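Local coordinates for putative platelet activating factor (Streptococcus pneumoniae, PDB 2HSJ), which is of unknown function but probably acts as an ester or acyl hydrolase of the GDSL-like (SGNH) family, at residues I127-L133 with V170-F176; D87-L91 with L209-Y214; I132-E137 with R148-I153. All blocks are in the same frame, centred on the assembly; numbering follows the deposited sequence.

Interaction 1: I127-L133 with V170-F176; sequences IKLLSIL and VEFVPVF. With MG (magnesium ion), chain P.
Phe176 turns a ring edge toward segment 127-133: its CD1 lies 3.4 Å from Ile132 O, which sits in the plane of the ring. The Phe172 ring approaches at a slant, with CZ 3.6 Å from Ser131 CB and CD1 close to Leu129 O. With CG anti to the backbone N (chi1 -179°), this ring runs on past Leu129 as far as Ser131. The third flat group, the Glu171 carboxylate, takes Lys128 NZ on the anti side of OE1 at 2.8 Å, with the donor 21° out of its plane, in a salt bridge made through a bent lysine chain. Strands 127-130 and 170-173 run parallel as neighbours in the central sheet of the SGNH-hydrolase fold. Leu129 stands at the middle of the ladder, giving its N to Glu171 O and its O to Val173 N. Glu171 N to Ile127 O and Ser131 N to Val173 O extend the pairing in either direction. On the face carrying Lys128 and Leu130, Val173 CG2 packs 3.6 Å from Lys128 CB, and Leu209 of helix 199-209 covers Val173. Beyond the strands, Leu133 CD2 meets Val175 CG2 at 3.6 Å. Ser131 OG accepts two backbone donors, 2.9 Å from Val175 N and 2.9 Å from Phe176 N. Its position between the backbone N and carbonyl carbon (chi1 61°) brings it to the segment that leads to helix 176-179. At the opposite end of the contact, Val170 O binds magnesium at 2.3 Å, alongside Ala164 O, Tyr167 O and a water. The metal is thus held by main-chain oxygens, which ties the start of the edge strand to the end of the preceding helix without any carboxylate among these protein ligands.

Interaction 2: D87-L91 with L209-Y214; sequences DKIFL and LKDYLY
Lys88 NZ forms a salt bridge with the C-terminal carboxylate, 2.9 Å from Tyr214 OXT, though as a hydrogen bond this pair is weak. The same NZ donates to Leu213 O at 3.2 Å, arriving 58° above the carbonyl plane and so away from the lone pairs. The chain is extended as far as CE and then bends at its last torsion (chi4 69°), which carries the ammonium group to both acceptors. Lys58 also donates to Leu213 O, so two lysines converge on the chain terminus, an accumulation of positive charge that probably favours the ionised carboxylate. Close polar-apolar approaches come next: Lys88 CE lies 3.3 Å from Tyr212 O, and Phe90 CZ lies 3.5 Å from that same oxygen, which faces the rim of the ring, close to its plane. The strand concerned, 88-92, is the central one of five in the parallel sheet, order 2-1-3-4-5, of the alpha/beta SGNH fold; the last residues of the chain, following helix 199-209, fold over one of its faces, with residues 211-213 forming a 3-10 turn. Apolar packing there belongs to Phe90. Its CE2 is 4.0 Å from Leu209 CD2, which lies at the ring edge, the leucine and phenylalanine side chains running antiparallel alongside each other. The Tyr212 and Leu213 side chains instead lie roughly perpendicular to that of Phe90: CZ is 3.9 Å from Tyr212 CB and 3.8 Å from Leu213 CD2. Phe90 also stacks on Phe39 of the neighbouring strand 37-41. Across the subunit boundary, Asp87 OD1 forms a salt bridge with Lys58 NZ of the second subunit, and Asp87 packs on Tyr214 of that subunit.

Interaction 3: I132-E137 with R148-I153; sequences ILPVNE and RSNEKI
Asn150 grips the backbone of Val135 through both ends of its amide. Starting at CB, the side chain passes 3.8 Å from Glu137 OE2; CG, placed beside the backbone N by chi1 of -69°, then comes close to Val135 O and N. OD1 accepts from Val135 N at 2.9 Å, on a lone pair in the carbonyl plane, and also touches Pro134 CA at 3.2 Å. ND2 points its N-H at Val135 O, 2.9 Å away and almost within the amide plane, in a fairly straight bond (165°). Two bonds to one residue leave the amide little freedom to rotate and satisfy buried polar groups on both partners. The backbone of Asn150 is held as well: Glu137 OE2 takes its N-H at 2.9 Å, nearly along the C-O axis of the carboxylate, whose plane lies 17° from that of the Asn150 side-chain amide. Ser149 is the N-cap of helix 150-164, and its OG accepts from Lys152 N. Together the serine and Glu137 engage N-H groups of the first turn, where a helix end would favour negative charge. This may offset the 3.2 Å approach of Glu137 OE2 to Glu151 OE2, two like charges. Deeper in, Ile153 CG2 packs 3.7 Å from Ile132 CG2, and Ile153 CD1 lies 3.9 Å from Val135 CG1. That valine branch also meets the Arg148 chain at CD, while the guanidinium group goes on to Val145 O and Asn96 OD1. The contact thus fastens the loop leaving strand 126-130 to the first turn of helix 150-164, with helix 95-99 touching Ile132 and Ile153, and helix 176-179 packing on Pro134 and Ile153.

Overall arrangement
Interactions 1 and 2 share the central sheet, their centres 10 Å apart: Lys128 N lies 2.8 Å from Ile89 O and Lys128 O 2.9 Å from Leu91 N, probable hydrogen bonds between adjacent strands. Val175 CG1 also packs on Leu209 CD2 at 3.6 Å. Interaction 3 continues from the far end of interaction 1, sharing Ile132 and Leu133 (centres 15 Å apart); Phe176 CE1 bridges them, 3.5 Å from Pro134 CB and 3.6 Å from Ile153 CG2. Interactions 2 and 3 do not touch, with centres 23 Å apart. The three are nested along the chain, 3 within 1 within 2. Magnesium bound by Val170 marks the end of interaction 1 remote from interaction 3.

Interaction 1: I127-L133 with V170-F176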
loop_
_atom_site.group_PDB
_atom_site.type_symbol
_atom_site.label_atom_id
_atom_site.label_comp_id
_atom_site.label_asym_id
_atom_site.label_seq_id
_atom_site.Cartn_x
_atom_site.Cartn_y
_atom_site.Cartn_z
ATOM N N ILE D 127 -2.881 -13.001 -17.580
ATOM C CA ILE D 127 -1.621 -12.707 -18.245
ATOM C C ILE D 127 -1.927 -11.827 -19.428
ATOM O O ILE D 127 -2.810 -12.146 -20.230
ATOM C CB ILE D 127 -0.877 -14.003 -18.691
ATOM C CG1 ILE D 127 -0.376 -14.764 -17.455
ATOM C CG2 ILE D 127 0.292 -13.694 -19.640
ATOM C CD1 ILE D 127 0.131 -16.196 -17.777
ATOM N N LYS D 128 -1.237 -10.700 -19.519
ATOM C CA LYS D 128 -1.331 -9.835 -20.698
ATOM C C LYS D 128 -0.062 -10.073 -21.497
ATOM O O LYS D 128 1.036 -9.696 -21.072
ATOM C CB LYS D 128 -1.471 -8.372 -20.255
ATOM C CG LYS D 128 -2.620 -8.144 -19.268
ATOM C CD LYS D 128 -3.960 -8.518 -19.935
ATOM C CE LYS D 128 -5.141 -8.366 -18.991
ATOM N NZ LYS D 128 -6.423 -8.845 -19.636
ATOM N N LEU D 129 -0.215 -10.746 -22.636
ATOM C CA LEU D 129 0.949 -11.116 -23.446
ATOM C C LEU D 129 1.130 -10.047 -24.530
ATOM O O LEU D 129 0.334 -9.956 -25.485
ATOM C CB LEU D 129 0.735 -12.499 -24.082
ATOM C CG LEU D 129 1.808 -13.053 -25.034
ATOM C CD1 LEU D 129 3.185 -13.213 -24.318
ATOM C CD2 LEU D 129 1.313 -14.387 -25.626
ATOM N N LEU D 130 2.170 -9.235 -24.362
ATOM C CA LEU D 130 2.347 -8.107 -25.258
ATOM C C LEU D 130 2.885 -8.572 -26.594
ATOM O O LEU D 130 3.729 -9.466 -26.667
ATOM C CB LEU D 130 3.313 -7.069 -24.655
ATOM C CG LEU D 130 2.623 -6.038 -23.762
ATOM C CD1 LEU D 130 1.899 -6.643 -22.539
ATOM C CD2 LEU D 130 3.702 -5.033 -23.344
ATOM N N SER D 131 2.459 -7.901 -27.656
ATOM C CA SER D 131 3.159 -8.051 -28.919
ATOM C C SER D 131 4.633 -7.676 -28.730
ATOM O O SER D 131 4.938 -6.681 -28.072
ATOM C CB SER D 131 2.519 -7.112 -29.940
ATOM O OG SER D 131 2.633 -5.778 -29.503
ATOM N N ILE D 132 5.542 -8.435 -29.340
ATOM C CA ILE D 132 6.927 -7.982 -29.470
ATOM C C ILE D 132 6.937 -6.635 -30.202
ATOM O O ILE D 132 6.232 -6.431 -31.188
ATOM C CB ILE D 132 7.758 -9.032 -30.238
ATOM C CG1 ILE D 132 7.731 -10.376 -29.495
ATOM C CG2 ILE D 132 9.171 -8.517 -30.529
ATOM C CD1 ILE D 132 8.263 -11.568 -30.314
ATOM N N LEU D 133 7.755 -5.702 -29.715
ATOM C CA LEU D 133 7.725 -4.354 -30.266
ATOM C C LEU D 133 8.471 -4.274 -31.604
ATOM O O LEU D 133 9.350 -5.099 -31.874
ATOM C CB LEU D 133 8.329 -3.360 -29.273
ATOM C CG LEU D 133 7.845 -3.441 -27.828
ATOM C CD1 LEU D 133 8.420 -2.277 -27.019
ATOM C CD2 LEU D 133 6.355 -3.406 -27.788
ATOM N N VAL D 170 -5.394 -15.488 -20.701
ATOM C CA VAL D 170 -4.370 -14.778 -21.476
ATOM C C VAL D 170 -5.020 -13.868 -22.507
ATOM O O VAL D 170 -5.869 -14.316 -23.299
ATOM C CB VAL D 170 -3.409 -15.759 -22.171
ATOM C CG1 VAL D 170 -2.269 -14.988 -22.848
ATOM C CG2 VAL D 170 -2.838 -16.731 -21.155
ATOM N N GLU D 171 -4.597 -12.595 -22.508
ATOM C CA GLU D 171 -5.048 -11.643 -23.523
ATOM C C GLU D 171 -3.821 -11.161 -24.258
ATOM O O GLU D 171 -2.865 -10.703 -23.636
ATOM C CB GLU D 171 -5.793 -10.449 -22.901
ATOM C CG GLU D 171 -6.362 -9.530 -23.978
ATOM C CD GLU D 171 -7.105 -8.346 -23.405
ATOM O OE1 GLU D 171 -6.890 -8.010 -22.223
ATOM O OE2 GLU D 171 -7.909 -7.760 -24.139
ATOM N N PHE D 172 -3.839 -11.268 -25.581
ATOM C CA PHE D 172 -2.815 -10.646 -26.402
ATOM C C PHE D 172 -3.028 -9.135 -26.426
ATOM O O PHE D 172 -4.155 -8.651 -26.599
ATOM C CB PHE D 172 -2.909 -11.197 -27.817
ATOM C CG PHE D 172 -1.879 -10.639 -28.743
ATOM C CD1 PHE D 172 -0.531 -10.945 -28.600
ATOM C CD2 PHE D 172 -2.294 -9.821 -29.790
ATOM C CE1 PHE D 172 0.403 -10.402 -29.504
ATOM C CE2 PHE D 172 -1.383 -9.277 -30.671
ATOM C CZ PHE D 172 -0.043 -9.587 -30.543
ATOM N N VAL D 173 -1.931 -8.396 -26.258
ATOM C CA VAL D 173 -1.992 -6.942 -26.172
ATOM C C VAL D 173 -1.258 -6.361 -27.382
ATOM O O VAL D 173 -0.043 -6.336 -27.415
ATOM C CB VAL D 173 -1.404 -6.390 -24.825
ATOM C CG1 VAL D 173 -1.554 -4.866 -24.767
ATOM C CG2 VAL D 173 -2.074 -7.053 -23.602
ATOM N N PRO D 174 -2.010 -5.898 -28.401
ATOM C CA PRO D 174 -1.390 -5.414 -29.637
ATOM C C PRO D 174 -0.876 -3.999 -29.449
ATOM O O PRO D 174 -1.646 -3.035 -29.494
ATOM C CB PRO D 174 -2.547 -5.485 -30.650
ATOM C CG PRO D 174 -3.785 -5.304 -29.816
ATOM C CD PRO D 174 -3.489 -5.813 -28.441
ATOM N N VAL D 175 0.409 -3.879 -29.131
ATOM C CA VAL D 175 1.026 -2.555 -28.962
ATOM C C VAL D 175 1.998 -2.222 -30.103
ATOM O O VAL D 175 2.430 -1.081 -30.230
ATOM C CB VAL D 175 1.740 -2.380 -27.594
ATOM C CG1 VAL D 175 0.745 -2.382 -26.455
ATOM C CG2 VAL D 175 2.785 -3.438 -27.350
ATOM N N PHE D 176 2.351 -3.230 -30.916
ATOM C CA PHE D 176 3.257 -3.046 -32.048
ATOM C C PHE D 176 2.864 -1.829 -32.886
ATOM O O PHE D 176 3.678 -0.921 -33.099
ATOM C CB PHE D 176 3.270 -4.327 -32.893
ATOM C CG PHE D 176 4.131 -4.260 -34.120
ATOM C CD1 PHE D 176 5.391 -4.847 -34.123
ATOM C CD2 PHE D 176 3.675 -3.627 -35.282
ATOM C CE1 PHE D 176 6.192 -4.799 -35.261
ATOM C CE2 PHE D 176 4.477 -3.574 -36.428
ATOM C CZ PHE D 176 5.737 -4.155 -36.413
HETATM MG MG MG P . -7.250 -15.771 -24.339
HETATM O O HOH W 1 -9.172 -14.625 -23.059
#

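Interaction 2: D87-L91 with L209-Y214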
loop_
_atom_site.group_PDB
_atom_site.type_symbol
_atom_site.label_atom_id
_atom_site.label_comp_id
_atom_site.label_asym_id
_atom_site.label_seq_id
_atom_site.Cartn_x
_atom_site.Cartn_y
_atom_site.Cartn_z
ATOM N N ASP D 87 -3.114 -9.365 -9.585
ATOM C CA ASP D 87 -4.221 -9.314 -10.540
ATOM C C ASP D 87 -3.769 -9.695 -11.948
ATOM O O ASP D 87 -4.478 -10.423 -12.660
ATOM C CB ASP D 87 -4.836 -7.902 -10.552
ATOM C CG ASP D 87 -5.839 -7.688 -9.433
ATOM O OD1 ASP D 87 -6.023 -8.611 -8.581
ATOM O OD2 ASP D 87 -6.477 -6.603 -9.416
ATOM N N LYS D 88 -2.611 -9.177 -12.365
ATOM C CA LYS D 88 -2.175 -9.331 -13.737
ATOM C C LYS D 88 -0.677 -9.433 -13.785
ATOM O O LYS D 88 0.043 -8.825 -12.974
ATOM C CB LYS D 88 -2.593 -8.123 -14.605
ATOM C CG LYS D 88 -4.093 -7.879 -14.658
ATOM C CD LYS D 88 -4.384 -6.656 -15.486
ATOM C CE LYS D 88 -5.873 -6.427 -15.617
ATOM N NZ LYS D 88 -6.446 -6.027 -14.327
ATOM N N ILE D 89 -0.220 -10.201 -14.763
ATOM C CA ILE D 89 1.182 -10.258 -15.162
ATOM C C ILE D 89 1.260 -9.746 -16.583
ATOM O O ILE D 89 0.554 -10.242 -17.451
ATOM C CB ILE D 89 1.700 -11.715 -15.131
ATOM C CG1 ILE D 89 1.774 -12.211 -13.686
ATOM C CG2 ILE D 89 3.072 -11.844 -15.836
ATOM C CD1 ILE D 89 1.770 -13.761 -13.562
ATOM N N PHE D 90 2.085 -8.727 -16.807
ATOM C CA PHE D 90 2.365 -8.252 -18.168
ATOM C C PHE D 90 3.654 -8.906 -18.595
ATOM O O PHE D 90 4.653 -8.830 -17.878
ATOM C CB PHE D 90 2.523 -6.739 -18.197
ATOM C CG PHE D 90 1.225 -5.998 -18.242
ATOM C CD1 PHE D 90 0.222 -6.220 -17.310
ATOM C CD2 PHE D 90 0.998 -5.088 -19.268
ATOM C CE1 PHE D 90 -0.971 -5.523 -17.386
ATOM C CE2 PHE D 90 -0.192 -4.396 -19.356
ATOM C CZ PHE D 90 -1.183 -4.610 -18.417
ATOM N N LEU D 91 3.639 -9.535 -19.763
ATOM C CA LEU D 91 4.783 -10.261 -20.255
ATOM C C LEU D 91 5.216 -9.687 -21.610
ATOM O O LEU D 91 4.459 -9.711 -22.586
ATOM C CB LEU D 91 4.407 -11.733 -20.388
ATOM C CG LEU D 91 5.502 -12.641 -20.879
ATOM C CD1 LEU D 91 6.751 -12.508 -20.018
ATOM C CD2 LEU D 91 4.948 -14.083 -20.882
ATOM N N LEU D 209 -0.899 0.886 -23.138
ATOM C CA LEU D 209 -1.128 -0.192 -22.140
ATOM C C LEU D 209 -2.117 0.154 -21.036
ATOM O O LEU D 209 -2.606 -0.751 -20.356
ATOM C CB LEU D 209 0.185 -0.606 -21.448
ATOM C CG LEU D 209 1.208 -1.308 -22.331
ATOM C CD1 LEU D 209 2.503 -1.526 -21.537
ATOM C CD2 LEU D 209 0.656 -2.642 -22.855
ATOM N N LYS D 210 -2.387 1.437 -20.824
ATOM C CA LYS D 210 -3.095 1.851 -19.615
ATOM C C LYS D 210 -4.412 1.110 -19.354
ATOM O O LYS D 210 -4.657 0.641 -18.243
ATOM C CB LYS D 210 -3.330 3.366 -19.632
ATOM C CG LYS D 210 -4.123 3.838 -18.409
ATOM C CD LYS D 210 -4.365 5.329 -18.437
ATOM C CE LYS D 210 -4.610 5.888 -17.023
ATOM N NZ LYS D 210 -5.289 4.905 -16.144
ATOM N N ASP D 211 -5.253 0.992 -20.377
ATOM C CA ASP D 211 -6.553 0.351 -20.209
ATOM C C ASP D 211 -6.428 -1.099 -19.813
ATOM O O ASP D 211 -7.327 -1.651 -19.150
ATOM C CB ASP D 211 -7.393 0.443 -21.480
ATOM C CG ASP D 211 -8.037 1.815 -21.666
ATOM O OD1 ASP D 211 -7.712 2.782 -20.932
ATOM O OD2 ASP D 211 -8.878 1.932 -22.580
ATOM N N TYR D 212 -5.328 -1.731 -20.228
ATOM C CA TYR D 212 -5.098 -3.149 -19.950
ATOM C C TYR D 212 -4.677 -3.391 -18.513
ATOM O O TYR D 212 -4.651 -4.543 -18.064
ATOM C CB TYR D 212 -4.041 -3.755 -20.902
ATOM C CG TYR D 212 -4.454 -3.771 -22.340
ATOM C CD1 TYR D 212 -5.134 -4.877 -22.864
ATOM C CD2 TYR D 212 -4.179 -2.692 -23.178
ATOM C CE1 TYR D 212 -5.521 -4.908 -24.201
ATOM C CE2 TYR D 212 -4.571 -2.717 -24.524
ATOM C CZ TYR D 212 -5.242 -3.833 -25.017
ATOM O OH TYR D 212 -5.635 -3.871 -26.357
ATOM N N LEU D 213 -4.344 -2.317 -17.791
ATOM C CA LEU D 213 -4.020 -2.431 -16.366
ATOM C C LEU D 213 -5.245 -2.742 -15.489
ATOM O O LEU D 213 -5.080 -3.147 -14.318
ATOM C CB LEU D 213 -3.396 -1.134 -15.858
ATOM C CG LEU D 213 -2.013 -0.808 -16.411
ATOM C CD1 LEU D 213 -1.682 0.600 -15.963
ATOM C CD2 LEU D 213 -0.971 -1.781 -15.930
ATOM N N TYR D 214 -6.450 -2.551 -16.040
ATOM C CA TYR D 214 -7.687 -2.717 -15.296
ATOM C C TYR D 214 -8.492 -3.915 -15.799
ATOM O O TYR D 214 -8.742 -4.038 -16.977
ATOM C CB TYR D 214 -8.510 -1.416 -15.342
ATOM C CG TYR D 214 -7.875 -0.343 -14.496
ATOM C CD1 TYR D 214 -8.263 -0.166 -13.166
ATOM C CD2 TYR D 214 -6.886 0.490 -15.016
ATOM C CE1 TYR D 214 -7.681 0.788 -12.383
ATOM C CE2 TYR D 214 -6.283 1.453 -14.221
ATOM C CZ TYR D 214 -6.682 1.584 -12.912
ATOM O OH TYR D 214 -6.130 2.549 -12.109
ATOM O OXT TYR D 214 -8.918 -4.783 -15.024
#

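Interaction 3: I132-E137 with R148-I153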
loop_
_atom_site.group_PDB
_atom_site.type_symbol
_atom_site.label_atom_id
_atom_site.label_comp_id
_atom_site.label_asym_id
_atom_site.label_seq_id
_atom_site.Cartn_x
_atom_site.Cartn_y
_atom_site.Cartn_z
ATOM N N ILE D 132 5.542 -8.435 -29.340
ATOM C CA ILE D 132 6.927 -7.982 -29.470
ATOM C C ILE D 132 6.937 -6.635 -30.202
ATOM O O ILE D 132 6.232 -6.431 -31.188
ATOM C CB ILE D 132 7.758 -9.032 -30.238
ATOM C CG1 ILE D 132 7.731 -10.376 -29.495
ATOM C CG2 ILE D 132 9.171 -8.517 -30.529
ATOM C CD1 ILE D 132 8.263 -11.568 -30.314
ATOM N N LEU D 133 7.755 -5.702 -29.715
ATOM C CA LEU D 133 7.725 -4.354 -30.266
ATOM C C LEU D 133 8.471 -4.274 -31.604
ATOM O O LEU D 133 9.350 -5.099 -31.874
ATOM C CB LEU D 133 8.329 -3.360 -29.273
ATOM C CG LEU D 133 7.845 -3.441 -27.828
ATOM C CD1 LEU D 133 8.420 -2.277 -27.019
ATOM C CD2 LEU D 133 6.355 -3.406 -27.788
ATOM N N PRO D 134 8.156 -3.263 -32.442
ATOM C CA PRO D 134 8.888 -3.074 -33.713
ATOM C C PRO D 134 10.314 -2.584 -33.458
ATOM O O PRO D 134 10.629 -2.070 -32.368
ATOM C CB PRO D 134 8.093 -1.985 -34.446
ATOM C CG PRO D 134 7.392 -1.234 -33.318
ATOM C CD PRO D 134 7.143 -2.215 -32.203
ATOM N N VAL D 135 11.151 -2.753 -34.472
ATOM C CA VAL D 135 12.474 -2.184 -34.507
ATOM C C VAL D 135 12.520 -1.121 -35.594
ATOM O O VAL D 135 11.623 -1.033 -36.447
ATOM C CB VAL D 135 13.541 -3.266 -34.769
ATOM C CG1 VAL D 135 13.580 -4.222 -33.599
ATOM C CG2 VAL D 135 13.286 -4.003 -36.107
ATOM N N ASN D 136 13.581 -0.320 -35.570
ATOM C CA ASN D 136 13.823 0.644 -36.633
ATOM C C ASN D 136 14.909 0.084 -37.522
ATOM O O ASN D 136 16.002 -0.245 -37.053
ATOM C CB ASN D 136 14.169 2.020 -36.062
ATOM C CG ASN D 136 14.201 3.096 -37.139
ATOM O OD1 ASN D 136 15.035 3.053 -38.028
ATOM N ND2 ASN D 136 13.269 4.054 -37.073
ATOM N N GLU D 137 14.586 -0.028 -38.815
ATOM C CA GLU D 137 15.454 -0.720 -39.766
ATOM C C GLU D 137 16.445 0.220 -40.476
ATOM O O GLU D 137 17.164 -0.214 -41.379
ATOM C CB GLU D 137 14.614 -1.549 -40.765
ATOM C CG GLU D 137 13.943 -2.784 -40.121
ATOM C CD GLU D 137 13.038 -3.570 -41.081
ATOM O OE1 GLU D 137 12.908 -3.156 -42.253
ATOM O OE2 GLU D 137 12.475 -4.618 -40.672
ATOM N N ARG D 148 17.049 -8.881 -36.339
ATOM C CA ARG D 148 15.615 -8.658 -36.182
ATOM C C ARG D 148 15.084 -7.902 -37.395
ATOM O O ARG D 148 15.792 -7.070 -37.991
ATOM C CB ARG D 148 15.354 -7.834 -34.929
ATOM C CG ARG D 148 15.838 -8.459 -33.646
ATOM C CD ARG D 148 15.729 -7.443 -32.497
ATOM N NE ARG D 148 16.272 -7.991 -31.256
ATOM C CZ ARG D 148 17.568 -8.130 -31.006
ATOM N NH1 ARG D 148 18.489 -7.783 -31.915
ATOM N NH2 ARG D 148 17.965 -8.633 -29.853
ATOM N N SER D 149 13.833 -8.191 -37.759
ATOM C CA SER D 149 13.136 -7.438 -38.811
ATOM C C SER D 149 11.693 -7.351 -38.398
ATOM O O SER D 149 11.220 -8.184 -37.622
ATOM C CB SER D 149 13.234 -8.130 -40.166
ATOM O OG SER D 149 12.404 -9.277 -40.227
ATOM N N ASN D 150 10.996 -6.333 -38.899
ATOM C CA ASN D 150 9.597 -6.168 -38.555
ATOM C C ASN D 150 8.703 -7.236 -39.175
ATOM O O ASN D 150 7.640 -7.534 -38.627
ATOM C CB ASN D 150 9.129 -4.737 -38.856
ATOM C CG ASN D 150 9.758 -3.716 -37.915
ATOM O OD1 ASN D 150 9.672 -3.869 -36.692
ATOM N ND2 ASN D 150 10.423 -2.691 -38.478
ATOM N N GLU D 151 9.139 -7.838 -40.284
ATOM C CA GLU D 151 8.385 -8.974 -40.854
ATOM C C GLU D 151 8.449 -10.195 -39.928
ATOM O O GLU D 151 7.424 -10.842 -39.694
ATOM C CB GLU D 151 8.848 -9.323 -42.270
ATOM C CG GLU D 151 8.917 -8.118 -43.220
ATOM C CD GLU D 151 10.313 -7.485 -43.258
ATOM O OE1 GLU D 151 11.038 -7.810 -44.221
ATOM O OE2 GLU D 151 10.706 -6.697 -42.340
ATOM N N LYS D 152 9.630 -10.491 -39.378
ATOM C CA LYS D 152 9.783 -11.590 -38.412
ATOM C C LYS D 152 8.960 -11.293 -37.164
ATOM O O LYS D 152 8.213 -12.153 -36.675
ATOM C CB LYS D 152 11.238 -11.775 -37.959
ATOM C CG LYS D 152 12.221 -12.261 -39.008
ATOM C CD LYS D 152 13.658 -12.065 -38.502
ATOM C CE LYS D 152 14.697 -12.689 -39.458
ATOM N NZ LYS D 152 16.076 -12.735 -38.843
ATOM N N ILE D 153 9.106 -10.073 -36.651
ATOM C CA ILE D 153 8.384 -9.674 -35.427
ATOM C C ILE D 153 6.867 -9.817 -35.626
ATOM O O ILE D 153 6.190 -10.378 -34.768
ATOM C CB ILE D 153 8.774 -8.257 -34.966
ATOM C CG1 ILE D 153 10.210 -8.295 -34.409
ATOM C CG2 ILE D 153 7.826 -7.748 -33.907
ATOM C CD1 ILE D 153 10.898 -6.960 -34.387
#